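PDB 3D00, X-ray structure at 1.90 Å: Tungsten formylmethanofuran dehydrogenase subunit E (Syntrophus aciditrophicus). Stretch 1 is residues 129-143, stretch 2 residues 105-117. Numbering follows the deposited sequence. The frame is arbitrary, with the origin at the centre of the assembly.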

# COMPACT_ATOMS: atom_id res chain seq x y z
N GLU A 129 -5.74 11.33 -25.00
CA GLU A 129 -7.17 11.61 -24.95
C GLU A 129 -7.95 10.39 -25.48
O GLU A 129 -9.07 10.02 -24.95
CB GLU A 129 -7.47 12.87 -25.77
N ARG A 130 -7.36 9.77 -26.53
CA ARG A 130 -7.93 8.59 -27.18
C ARG A 130 -7.85 7.37 -26.24
O ARG A 130 -8.84 6.69 -26.03
CB ARG A 130 -7.22 8.30 -28.53
CG ARG A 130 -7.52 9.31 -29.67
N LEU A 131 -6.69 7.14 -25.64
CA LEU A 131 -6.53 6.11 -24.58
C LEU A 131 -7.60 6.19 -23.50
O LEU A 131 -8.20 5.18 -23.15
CB LEU A 131 -5.12 6.17 -23.94
CG LEU A 131 -4.82 5.23 -22.76
CD1 LEU A 131 -5.09 3.73 -23.13
CD2 LEU A 131 -3.39 5.47 -22.30
N PHE A 132 -7.87 7.40 -23.00
CA PHE A 132 -8.78 7.56 -21.87
C PHE A 132 -10.22 7.24 -22.29
O PHE A 132 -10.95 6.63 -21.55
CB PHE A 132 -8.67 8.96 -21.26
CG PHE A 132 -7.40 9.18 -20.44
CD1 PHE A 132 -7.04 8.29 -19.42
CD2 PHE A 132 -6.57 10.28 -20.66
CE1 PHE A 132 -5.89 8.47 -18.66
CE2 PHE A 132 -5.42 10.46 -19.90
CZ PHE A 132 -5.08 9.55 -18.90
N LYS A 133 -10.60 7.69 -23.48
CA LYS A 133 -11.94 7.38 -24.03
C LYS A 133 -12.10 5.86 -24.25
O LYS A 133 -13.13 5.28 -23.95
CB LYS A 133 -12.22 8.21 -25.30
N GLU A 134 -11.06 5.21 -24.74
CA GLU A 134 -11.10 3.79 -24.98
C GLU A 134 -11.28 2.96 -23.71
O GLU A 134 -12.07 2.01 -23.70
CB GLU A 134 -9.83 3.32 -25.65
CG GLU A 134 -9.78 3.60 -27.13
CD GLU A 134 -8.72 2.79 -27.83
OE1 GLU A 134 -8.17 1.83 -27.24
OE2 GLU A 134 -8.46 3.12 -28.99
N ILE A 135 -10.53 3.29 -22.67
CA ILE A 135 -10.67 2.58 -21.40
C ILE A 135 -12.13 2.60 -20.97
O ILE A 135 -12.69 1.59 -20.59
CB ILE A 135 -9.80 3.20 -20.29
CG1 ILE A 135 -8.31 2.97 -20.58
CG2 ILE A 135 -10.14 2.63 -18.91
CD1 ILE A 135 -7.42 3.86 -19.71
N ARG A 136 -12.76 3.76 -21.06
CA ARG A 136 -14.13 3.87 -20.62
C ARG A 136 -15.03 3.09 -21.53
O ARG A 136 -15.89 2.40 -21.02
CB ARG A 136 -14.58 5.32 -20.56
CG ARG A 136 -15.98 5.43 -20.02
CD ARG A 136 -16.43 6.84 -19.97
NE ARG A 136 -17.81 6.91 -19.50
CZ ARG A 136 -18.30 7.91 -18.77
NH1 ARG A 136 -17.50 8.91 -18.39
NH2 ARG A 136 -19.57 7.89 -18.39
N GLU A 137 -14.86 3.17 -22.85
CA GLU A 137 -15.68 2.40 -23.81
C GLU A 137 -15.53 0.88 -23.66
O GLU A 137 -16.51 0.14 -23.71
CB GLU A 137 -15.37 2.79 -25.26
N ALA A 138 -14.29 0.42 -23.50
CA ALA A 138 -14.02 -0.99 -23.34
C ALA A 138 -14.66 -1.55 -22.06
O ALA A 138 -15.25 -2.64 -22.08
CB ALA A 138 -12.49 -1.23 -23.37
N GLY A 139 -14.55 -0.81 -20.94
CA GLY A 139 -15.07 -1.24 -19.65
C GLY A 139 -14.51 -2.60 -19.30
O GLY A 139 -13.32 -2.86 -19.47
N PRO A 140 -15.37 -3.51 -18.86
CA PRO A 140 -14.85 -4.84 -18.53
C PRO A 140 -14.63 -5.78 -19.74
O PRO A 140 -14.21 -6.90 -19.54
CB PRO A 140 -15.95 -5.42 -17.65
CG PRO A 140 -17.20 -4.85 -18.27
CD PRO A 140 -16.82 -3.42 -18.62
N ASP A 141 -14.90 -5.35 -20.97
CA ASP A 141 -14.75 -6.22 -22.16
C ASP A 141 -13.31 -6.73 -22.41
O ASP A 141 -13.10 -7.76 -23.06
CB ASP A 141 -15.28 -5.53 -23.43
CG ASP A 141 -16.75 -5.06 -23.31
OD1 ASP A 141 -17.46 -5.48 -22.38
OD2 ASP A 141 -17.20 -4.26 -24.16
N ILE A 142 -12.33 -6.02 -21.89
CA ILE A 142 -10.94 -6.44 -22.03
C ILE A 142 -10.43 -7.30 -20.87
O ILE A 142 -9.25 -7.64 -20.80
CB ILE A 142 -10.05 -5.22 -22.21
CG1 ILE A 142 -10.25 -4.22 -21.07
CG2 ILE A 142 -10.37 -4.58 -23.57
CD1 ILE A 142 -9.10 -3.22 -20.90
N LEU A 143 -11.35 -7.70 -19.99
CA LEU A 143 -11.01 -8.46 -18.79
C LEU A 143 -11.37 -9.96 -18.88
O LEU A 143 -12.29 -10.32 -19.59
CB LEU A 143 -11.70 -7.80 -17.59
CG LEU A 143 -11.36 -6.32 -17.41
CD1 LEU A 143 -12.09 -5.79 -16.19
CD2 LEU A 143 -9.88 -6.11 -17.29
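Stretch 2 (105-117) EKMGPWQEIRNWF

Stretch 2 enters through the tail of a 3-10 segment at Glu105 and Lys106, runs through a short loop, and becomes a helix from Gln111 to Phe117. That helix crosses the stretch 1 helix, residues 129-138, at -107°, so the two run nearly at right angles, with their axes 8.6 Å apart at closest approach. The register follows: the CA of Glu112 lies 5.1 Å from the CA of Leu131, near the start of the first helix, whereas the CA of Lys106 lies 5.1 Å from the CA of Ile142, beyond its end. Together the two stretches bury 714 Å².

The polar centre of the contact is the start of the second helix. The first turn of any helix has amide NH groups with no carbonyl before them to accept their hydrogens, and here Glu134 supplies an acceptor from the neighbouring helix. Its OE1 accepts a good hydrogen bond from Ile113 N (3.2 Å, N-H...O angle 162°) and a weak one from Glu112 N (3.3 Å, 121°). A carboxylate suits this place because it is negative and meets the positive end of the helix dipole, while chi1 m and chi2 t carry OE1 out to the amides. Trp110 occupies the N-cap position, but it is the side chain of Glu134 that serves these two NH groups. From Arg114 onward the helix provides for itself: Arg114 N donates to Trp110 O (3.1 Å), and Trp116 N to Glu112 O (3.0 Å). On the other side, Leu131 N is buried by the contact and finds no partner in the model, as can happen in the first turn of a helix; Glu134 N, by contrast, is satisfied by Arg130 O at 3.0 Å.

Around this polar centre the packing is apolar. Ile113 is a knob in the hole formed by Leu131, Glu134, Ile135 and Ala138; its CD1 reaches Ala138 CB at 3.8 Å, and its CG1 lies 4.2 Å from Ile135 CG1. A branched aliphatic chain fills such a hole without needing a polar partner. Leu131 CD1 packs 4.0 Å from Trp116 CB.

Trp110 spreads its ring over the end of the first helix. Ala138 lies over one face, its CB 3.8 Å from the centroid of the five-membered ring and 15° off the normal, a CH-pi contact; the small methyl lets the broad ring come close. Glu134 CG lies at the ring's edge, and Glu137 CB approaches Trp110 CH2 at 3.5 Å.

Gly139 then leaves the helix with positive phi, a conformation that favours glycine, and its N is still satisfied by Ile135 O (3.1 Å). In the following turn Asp141 N donates to Ala138 O (2.9 Å). This brings round Ile142, whose CG2 touches Trp110 CD1 at 3.6 Å and the CG of selenomethionine Met107 at 3.8 Å, while Lys106 CB rests 3.3 Å from Asp141 O, a contact rather than a hydrogen bond.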

# COMPACT_ATOMS: atom_id res chain seq x y z
N GLU A 105 -6.27 -10.81 -26.10
CA GLU A 105 -7.17 -11.37 -27.14
C GLU A 105 -8.42 -10.51 -27.37
O GLU A 105 -8.93 -10.42 -28.50
CB GLU A 105 -7.58 -12.83 -26.85
CG GLU A 105 -6.50 -13.73 -26.12
CD GLU A 105 -6.66 -15.26 -26.37
OE1 GLU A 105 -7.79 -15.73 -26.71
OE2 GLU A 105 -5.66 -16.01 -26.21
N LYS A 106 -8.89 -9.85 -26.30
CA LYS A 106 -10.06 -8.97 -26.39
C LYS A 106 -9.74 -7.50 -26.77
O LYS A 106 -10.65 -6.68 -26.95
CB LYS A 106 -10.84 -9.01 -25.07
CG LYS A 106 -11.55 -10.34 -24.77
N MSE A 107 -8.48 -7.15 -26.91
CA MSE A 107 -8.13 -5.77 -27.31
C MSE A 107 -7.79 -5.68 -28.79
O MSE A 107 -6.62 -5.43 -29.18
CB MSE A 107 -6.92 -5.26 -26.54
CG MSE A 107 -6.99 -5.39 -25.06
SE MSE A 107 -5.27 -4.94 -24.49
CE MSE A 107 -5.37 -5.88 -22.84
N GLY A 108 -8.81 -5.95 -29.60
CA GLY A 108 -8.76 -5.76 -31.02
C GLY A 108 -9.32 -4.38 -31.24
O GLY A 108 -8.60 -3.51 -31.73
N PRO A 109 -10.60 -4.16 -30.85
CA PRO A 109 -11.19 -2.83 -31.02
C PRO A 109 -10.47 -1.68 -30.31
O PRO A 109 -10.90 -0.53 -30.46
CB PRO A 109 -12.62 -3.00 -30.47
CG PRO A 109 -12.88 -4.47 -30.47
CD PRO A 109 -11.55 -5.12 -30.26
N TRP A 110 -9.39 -1.99 -29.56
CA TRP A 110 -8.73 -1.04 -28.63
C TRP A 110 -7.19 -1.03 -28.76
O TRP A 110 -6.48 -1.56 -27.90
CB TRP A 110 -9.14 -1.36 -27.19
CG TRP A 110 -10.58 -1.82 -27.04
CD1 TRP A 110 -11.02 -3.11 -26.77
CD2 TRP A 110 -11.76 -1.00 -27.14
NE1 TRP A 110 -12.41 -3.12 -26.69
CE2 TRP A 110 -12.88 -1.85 -26.92
CE3 TRP A 110 -11.98 0.36 -27.36
CZ2 TRP A 110 -14.19 -1.36 -26.94
CZ3 TRP A 110 -13.28 0.83 -27.38
CH2 TRP A 110 -14.37 -0.02 -27.17
N GLN A 111 -6.68 -0.40 -29.82
CA GLN A 111 -5.22 -0.36 -30.07
C GLN A 111 -4.49 0.59 -29.10
O GLN A 111 -3.32 0.38 -28.78
CB GLN A 111 -4.87 -0.01 -31.56
CG GLN A 111 -5.74 -0.65 -32.66
CD GLN A 111 -5.78 -2.18 -32.63
N GLU A 112 -5.19 1.61 -28.61
CA GLU A 112 -4.60 2.51 -27.60
C GLU A 112 -4.40 1.81 -26.27
O GLU A 112 -3.34 1.93 -25.67
CB GLU A 112 -5.43 3.79 -27.41
CG GLU A 112 -5.21 4.86 -28.49
CD GLU A 112 -3.75 5.33 -28.59
OE1 GLU A 112 -3.15 5.70 -27.56
OE2 GLU A 112 -3.21 5.32 -29.72
N ILE A 113 -5.41 1.07 -25.81
CA ILE A 113 -5.22 0.24 -24.64
C ILE A 113 -4.08 -0.76 -24.90
O ILE A 113 -3.22 -0.95 -24.04
CB ILE A 113 -6.49 -0.48 -24.22
CG1 ILE A 113 -7.60 0.52 -23.92
CG2 ILE A 113 -6.21 -1.35 -22.98
CD1 ILE A 113 -8.89 -0.15 -23.47
N ARG A 114 -4.02 -1.35 -26.08
CA ARG A 114 -2.98 -2.34 -26.36
C ARG A 114 -1.61 -1.70 -26.35
O ARG A 114 -0.67 -2.28 -25.82
CB ARG A 114 -3.24 -3.03 -27.68
CG ARG A 114 -2.33 -4.23 -27.97
CD ARG A 114 -2.84 -5.08 -29.22
NE ARG A 114 -2.78 -4.35 -30.49
CZ ARG A 114 -1.65 -3.97 -31.10
NH1 ARG A 114 -0.45 -4.24 -30.55
NH2 ARG A 114 -1.70 -3.31 -32.27
N ASN A 115 -1.49 -0.51 -26.93
CA ASN A 115 -0.19 0.16 -27.01
C ASN A 115 0.30 0.52 -25.62
O ASN A 115 1.47 0.40 -25.32
CB ASN A 115 -0.25 1.42 -27.90
CG ASN A 115 -0.41 1.10 -29.41
OD1 ASN A 115 -0.14 -0.02 -29.87
ND2 ASN A 115 -0.86 2.10 -30.18
N TRP A 116 -0.64 0.96 -24.77
CA TRP A 116 -0.38 1.22 -23.35
C TRP A 116 0.02 -0.06 -22.60
O TRP A 116 1.03 -0.10 -21.91
CB TRP A 116 -1.63 1.85 -22.67
CG TRP A 116 -1.51 1.86 -21.16
CD1 TRP A 116 -0.82 2.76 -20.40
CD2 TRP A 116 -2.04 0.90 -20.25
NE1 TRP A 116 -0.89 2.43 -19.08
CE2 TRP A 116 -1.63 1.29 -18.95
CE3 TRP A 116 -2.82 -0.26 -20.40
CZ2 TRP A 116 -1.99 0.59 -17.82
CZ3 TRP A 116 -3.17 -0.97 -19.28
CH2 TRP A 116 -2.74 -0.55 -17.98
N PHE A 117 -0.80 -1.10 -22.75
CA PHE A 117 -0.58 -2.34 -22.01
C PHE A 117 0.77 -2.92 -22.39
O PHE A 117 1.52 -3.30 -21.52
CB PHE A 117 -1.72 -3.34 -22.24
CG PHE A 117 -1.64 -4.58 -21.38
CD1 PHE A 117 -1.56 -4.49 -20.00
CD2 PHE A 117 -1.66 -5.84 -21.94
CE1 PHE A 117 -1.49 -5.63 -19.21
CE2 PHE A 117 -1.58 -6.97 -21.15
CZ PHE A 117 -1.49 -6.86 -19.78